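Local coordinates for protein imidazoleglycerol-phosphate dehydratase (Staphylococcus aureus subsp. aureus, PDB 2AE8) that catalyses the dehydration of imidazoleglycerol phosphate to 3-(imidazol-4-yl)-2-oxopropyl phosphate in histidine biosynthesis, as a manganese-dependent lyase, at residues S54-G59 and M66-T71; V134-R139 and I203-T208. All blocks are in the same frame, centred on the assembly; numbering follows the deposited sequence.

Contact 1 (54-59 with 66-71) and contact 2 (134-139 with 203-208) follow one another along the chain and lie on opposite sides of its centre. Their centres are 22 Å apart and their nearest atoms about 7 Å, without touching. Each seats a helix on a different four-stranded sheet of the duplicated half-domain fold. Helix 186-205 connects them: its end belongs to contact 2, while its Phe-194 lies about 4 Å, side chain to side chain, from Leu-67 of contact 1. Segment 66-71 and Arg-139 both belong to the probable substrate site. Neither contact holds a metal: from side chain to bound magnesium ion, Thr-68 is about 10 Å away and Val-134 about 14 Å.

Contact 1 (S54-G59 and M66-T71); sequences SHINTG and MLTLFT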
loop_
_atom_site.group_PDB
_atom_site.type_symbol
_atom_site.label_atom_id
_atom_site.label_comp_id
_atom_site.label_asym_id
_atom_site.label_seq_id
_atom_site.Cartn_x
_atom_site.Cartn_y
_atom_site.Cartn_z
ATOM N N SER B 54 37.575 -37.417 -27.846
ATOM C CA SER B 54 37.661 -37.045 -26.436
ATOM C C SER B 54 37.331 -38.235 -25.576
ATOM O O SER B 54 36.465 -39.029 -25.926
ATOM C CB SER B 54 36.693 -35.903 -26.110
ATOM O OG SER B 54 37.141 -34.679 -26.668
ATOM N N HIS B 55 38.024 -38.354 -24.450
ATOM C CA HIS B 55 37.725 -39.392 -23.472
ATOM C C HIS B 55 37.507 -38.723 -22.127
ATOM O O HIS B 55 38.454 -38.251 -21.503
ATOM C CB HIS B 55 38.858 -40.421 -23.372
ATOM C CG HIS B 55 38.797 -41.260 -22.130
ATOM N ND1 HIS B 55 38.050 -42.416 -22.048
ATOM C CD2 HIS B 55 39.381 -41.103 -20.918
ATOM C CE1 HIS B 55 38.179 -42.939 -20.841
ATOM N NE2 HIS B 55 38.983 -42.162 -20.135
ATOM N N ILE B 56 36.258 -38.689 -21.681
ATOM C CA ILE B 56 35.922 -37.947 -20.467
ATOM C C ILE B 56 35.429 -38.858 -19.345
ATOM O O ILE B 56 34.353 -39.445 -19.421
ATOM C CB ILE B 56 34.935 -36.800 -20.784
ATOM C CG1 ILE B 56 35.616 -35.788 -21.722
ATOM C CG2 ILE B 56 34.465 -36.123 -19.483
ATOM C CD1 ILE B 56 34.703 -35.042 -22.629
ATOM N N ASN B 57 36.250 -38.984 -18.313
ATOM C CA ASN B 57 35.954 -39.836 -17.177
ATOM C C ASN B 57 36.137 -39.078 -15.871
ATOM O O ASN B 57 37.152 -39.258 -15.170
ATOM C CB ASN B 57 36.846 -41.087 -17.198
ATOM C CG ASN B 57 36.512 -42.059 -16.076
ATOM O OD1 ASN B 57 35.354 -42.180 -15.665
ATOM N ND2 ASN B 57 37.527 -42.751 -15.569
ATOM N N THR B 58 35.152 -38.228 -15.545
ATOM C CA THR B 58 35.224 -37.369 -14.348
ATOM C C THR B 58 34.778 -38.081 -13.080
ATOM O O THR B 58 35.088 -37.637 -11.969
ATOM C CB THR B 58 34.319 -36.118 -14.477
ATOM O OG1 THR B 58 32.940 -36.525 -14.461
ATOM C CG2 THR B 58 34.611 -35.353 -15.769
ATOM N N GLY B 59 34.027 -39.158 -13.247
ATOM C CA GLY B 59 33.376 -39.828 -12.124
ATOM C C GLY B 59 32.051 -39.181 -11.733
ATOM O O GLY B 59 31.477 -39.526 -10.697
HETATM N N MSE B 66 28.018 -32.933 -19.999
HETATM C CA MSE B 66 28.242 -31.493 -20.250
HETATM C C MSE B 66 29.614 -31.204 -20.906
HETATM O O MSE B 66 29.720 -30.395 -21.840
HETATM C CB MSE B 66 28.077 -30.694 -18.950
HETATM C CG MSE B 66 26.622 -30.648 -18.414
HETATM SE SE MSE B 66 25.256 -30.009 -19.709
HETATM C CE MSE B 66 24.490 -31.705 -20.250
ATOM N N LEU B 67 30.659 -31.854 -20.398
ATOM C CA LEU B 67 32.005 -31.696 -20.978
ATOM C C LEU B 67 32.089 -32.337 -22.357
ATOM O O LEU B 67 32.836 -31.879 -23.206
ATOM C CB LEU B 67 33.086 -32.231 -20.034
ATOM C CG LEU B 67 33.132 -31.510 -18.682
ATOM C CD1 LEU B 67 34.212 -32.073 -17.748
ATOM C CD2 LEU B 67 33.332 -30.018 -18.909
ATOM N N THR B 68 31.306 -33.384 -22.596
ATOM C CA THR B 68 31.216 -33.932 -23.951
ATOM C C THR B 68 30.617 -32.878 -24.883
ATOM O O THR B 68 31.089 -32.692 -26.008
ATOM C CB THR B 68 30.416 -35.266 -23.976
ATOM O OG1 THR B 68 31.138 -36.244 -23.214
ATOM C CG2 THR B 68 30.204 -35.778 -25.408
ATOM N N LEU B 69 29.606 -32.156 -24.396
ATOM C CA LEU B 69 29.015 -31.050 -25.154
ATOM C C LEU B 69 30.018 -29.923 -25.411
ATOM O O LEU B 69 30.106 -29.381 -26.527
ATOM C CB LEU B 69 27.775 -30.506 -24.413
ATOM C CG LEU B 69 26.495 -31.315 -24.616
ATOM C CD1 LEU B 69 25.508 -31.001 -23.506
ATOM C CD2 LEU B 69 25.856 -31.036 -26.006
ATOM N N PHE B 70 30.772 -29.577 -24.374
ATOM C CA PHE B 70 31.834 -28.583 -24.475
ATOM C C PHE B 70 32.804 -28.950 -25.609
ATOM O O PHE B 70 33.123 -28.121 -26.471
ATOM C CB PHE B 70 32.569 -28.473 -23.136
ATOM C CG PHE B 70 33.837 -27.656 -23.194
ATOM C CD1 PHE B 70 33.803 -26.271 -23.019
ATOM C CD2 PHE B 70 35.072 -28.277 -23.413
ATOM C CE1 PHE B 70 34.979 -25.506 -23.071
ATOM C CE2 PHE B 70 36.251 -27.530 -23.477
ATOM C CZ PHE B 70 36.208 -26.138 -23.312
ATOM N N THR B 71 33.258 -30.199 -25.623
ATOM C CA THR B 71 34.236 -30.597 -26.648
ATOM C C THR B 71 33.692 -30.412 -28.041
ATOM O O THR B 71 34.356 -29.805 -28.883
ATOM C CB THR B 71 34.792 -32.032 -26.455
ATOM O OG1 THR B 71 33.741 -32.995 -26.558
ATOM C CG2 THR B 71 35.452 -32.152 -25.128
#
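Ile-56 lays its end methyl over the backbone of helix 61-74, where Ile-56 CD1 rests 3.7 Å from Leu-67 O. Ile-56 CD1 is also 3.8 Å from Thr-68 OG1, itself hydrogen-bonded to Asn-64 O, and 3.9 Å from Thr-71 CG2, so one slender branch fills the dip between three residues of a single helical face. Ile-56 and Leu-67 cross at about a right angle, with Ile-56 CD1 and CG2 each 4.2 Å from Leu-67 CB. Leu-67 then reaches on to Thr-58, Leu-67 CD1 lying 3.9 Å from Thr-58 CG2. Thr-58 serves two surroundings: with OG1 held between its own backbone N and carbonyl carbon (chi1 68°), the hydroxyl bonds to Asn-64 OD1 and Val-60 N while the methyl is left for the leucine. Thr-71 divides its branches likewise. Thr-71 OG1 donates to Thr-68 O at 2.7 Å, tilted 27° from the carbonyl plane, and Thr-71 CG2 comes within 3.4 Å of Ser-54 OG. That serine oxygen is hydrogen-bonded to Leu-78 N on the neighbouring strand. Van der Waals contact, chiefly of methyl groups, joins the segments; the axes of strand 55-57 and helical segment 66-71 pass 9.2 Å apart, nearly antiparallel at 157°. This is the packing of a beta-alpha-beta crossover, helix 61-74 lying against the sheet in which strand 55-57 is parallel to strand 77-82.

Contact 2 (V134-R139 and I203-T208); sequences VDISGR and IALTAT
In this beta-alpha-beta sandwich the C-terminal part of helix 186-205 meets the end of strand 128-135, in the sheet of strands 118-125, 128-135, 175-182 and 141-145, and the turn that follows. Ile-136 is the main wedge. Ile-136 CD1 approaches Ala-204 CB to 3.7 Å and Ala-204 O to 3.5 Å, while Ile-136 CG1 lies 3.9 Å from Ala-204 CB. Ala-204 suits this place because a single methyl lets the isoleucine come down onto the helix backbone. Leu-205 adds a second surface: its CB does not point at the strand, but CG stands anti to the carbonyl carbon (chi1 -71°), which brings Leu-205 CD2 to 3.6 Å from Ile-136 CD1. A lesser contact puts Val-134 CG2 4.0 Å from Ala-204 CB. Ile-136 is also the centre of an inverse gamma turn, closed by a weak bond from Ser-137 N to Asp-135 O, where the chain leaves the strand. Ser-137 then forms an ST turn, Ser-137 OG accepting from Arg-139 N at 3.0 Å with an N-H...O angle of 160°. At the positive phi of Gly-138 (82°) a side chain would press on the carbonyl oxygen of Ser-137. Beyond the apolar patch, Asp-135 forms a salt bridge with Arg-117, and Arg-139 packs against Glu-95 of a third subunit; both arginines probably bind substrate. The junction is thus one of buried apolar side chains, with one methyl also on a backbone carbonyl: it holds by shape and burial, while the directional polar bonds lie within the turn.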
loop_
_atom_site.group_PDB
_atom_site.type_symbol
_atom_site.label_atom_id
_atom_site.label_comp_id
_atom_site.label_asym_id
_atom_site.label_seq_id
_atom_site.Cartn_x
_atom_site.Cartn_y
_atom_site.Cartn_z
ATOM N N VAL B 134 31.797 -14.094 -24.447
ATOM C CA VAL B 134 33.178 -14.206 -23.940
ATOM C C VAL B 134 34.161 -13.271 -24.622
ATOM O O VAL B 134 34.066 -13.002 -25.824
ATOM C CB VAL B 134 33.747 -15.685 -23.774
ATOM C CG1 VAL B 134 32.709 -16.784 -23.933
ATOM C CG2 VAL B 134 35.065 -15.943 -24.560
ATOM N N ASP B 135 35.061 -12.728 -23.818
ATOM C CA ASP B 135 36.129 -11.896 -24.312
ATOM C C ASP B 135 37.417 -12.502 -23.777
ATOM O O ASP B 135 37.631 -12.538 -22.559
ATOM C CB ASP B 135 35.951 -10.449 -23.828
ATOM C CG ASP B 135 37.112 -9.532 -24.232
ATOM O OD1 ASP B 135 38.050 -10.002 -24.914
ATOM O OD2 ASP B 135 37.088 -8.336 -23.855
ATOM N N ILE B 136 38.260 -13.002 -24.686
ATOM C CA ILE B 136 39.617 -13.432 -24.304
ATOM C C ILE B 136 40.425 -12.152 -24.065
ATOM O O ILE B 136 41.172 -11.698 -24.930
ATOM C CB ILE B 136 40.267 -14.332 -25.384
ATOM C CG1 ILE B 136 39.366 -15.531 -25.706
ATOM C CG2 ILE B 136 41.645 -14.815 -24.928
ATOM C CD1 ILE B 136 39.856 -16.382 -26.919
ATOM N N SER B 137 40.239 -11.564 -22.884
ATOM C CA SER B 137 40.720 -10.229 -22.572
ATOM C C SER B 137 41.970 -10.220 -21.709
ATOM O O SER B 137 42.688 -9.214 -21.652
ATOM C CB SER B 137 39.635 -9.480 -21.800
ATOM O OG SER B 137 39.364 -10.180 -20.602
ATOM N N GLY B 138 42.201 -11.310 -20.994
ATOM C CA GLY B 138 43.236 -11.332 -19.959
ATOM C C GLY B 138 42.791 -10.744 -18.627
ATOM O O GLY B 138 43.555 -10.760 -17.669
ATOM N N ARG B 139 41.558 -10.230 -18.561
ATOM C CA ARG B 139 40.992 -9.727 -17.300
ATOM C C ARG B 139 39.988 -10.750 -16.751
ATOM O O ARG B 139 38.885 -10.877 -17.280
ATOM C CB ARG B 139 40.287 -8.380 -17.526
ATOM C CG ARG B 139 41.197 -7.233 -17.960
ATOM C CD ARG B 139 40.367 -5.946 -18.156
ATOM N NE ARG B 139 39.528 -6.009 -19.352
ATOM C CZ ARG B 139 39.883 -5.509 -20.536
ATOM N NH1 ARG B 139 41.074 -4.929 -20.680
ATOM N NH2 ARG B 139 39.063 -5.592 -21.582
ATOM N N ILE B 203 34.323 -19.564 -31.026
ATOM C CA ILE B 203 34.349 -18.397 -31.923
ATOM C C ILE B 203 35.508 -17.469 -31.571
ATOM O O ILE B 203 36.246 -17.037 -32.453
ATOM C CB ILE B 203 33.020 -17.585 -31.883
ATOM C CG1 ILE B 203 31.920 -18.307 -32.675
ATOM C CG2 ILE B 203 33.223 -16.144 -32.411
ATOM C CD1 ILE B 203 30.467 -17.934 -32.217
ATOM N N ALA B 204 35.644 -17.159 -30.282
ATOM C CA ALA B 204 36.681 -16.255 -29.796
ATOM C C ALA B 204 38.106 -16.786 -30.047
ATOM O O ALA B 204 39.023 -16.004 -30.277
ATOM C CB ALA B 204 36.473 -15.984 -28.319
ATOM N N LEU B 205 38.283 -18.104 -29.966
ATOM C CA LEU B 205 39.594 -18.736 -30.167
ATOM C C LEU B 205 39.977 -18.866 -31.645
ATOM O O LEU B 205 41.096 -19.266 -31.960
ATOM C CB LEU B 205 39.634 -20.129 -29.518
ATOM C CG LEU B 205 39.665 -20.248 -27.996
ATOM C CD1 LEU B 205 39.391 -21.671 -27.612
ATOM C CD2 LEU B 205 40.994 -19.790 -27.413
ATOM N N THR B 206 39.056 -18.542 -32.547
ATOM C CA THR B 206 39.310 -18.670 -33.985
ATOM C C THR B 206 40.494 -17.803 -34.430
ATOM O O THR B 206 40.515 -16.591 -34.194
ATOM C CB THR B 206 38.043 -18.345 -34.795
ATOM O OG1 THR B 206 37.035 -19.307 -34.472
ATOM C CG2 THR B 206 38.302 -18.395 -36.298
ATOM N N ALA B 207 41.477 -18.447 -35.069
ATOM C CA ALA B 207 42.698 -17.784 -35.532
ATOM C C ALA B 207 42.399 -16.654 -36.514
ATOM O O ALA B 207 41.490 -16.760 -37.331
ATOM C CB ALA B 207 43.653 -18.810 -36.164
ATOM N N THR B 208 43.179 -15.582 -36.427
ATOM C CA THR B 208 42.973 -14.421 -37.284
ATOM C C THR B 208 44.168 -14.179 -38.220
ATOM O O THR B 208 43.994 -13.920 -39.420
ATOM C CB THR B 208 42.644 -13.169 -36.440
ATOM O OG1 THR B 208 41.804 -12.288 -37.188
ATOM C CG2 THR B 208 43.883 -12.432 -36.008
#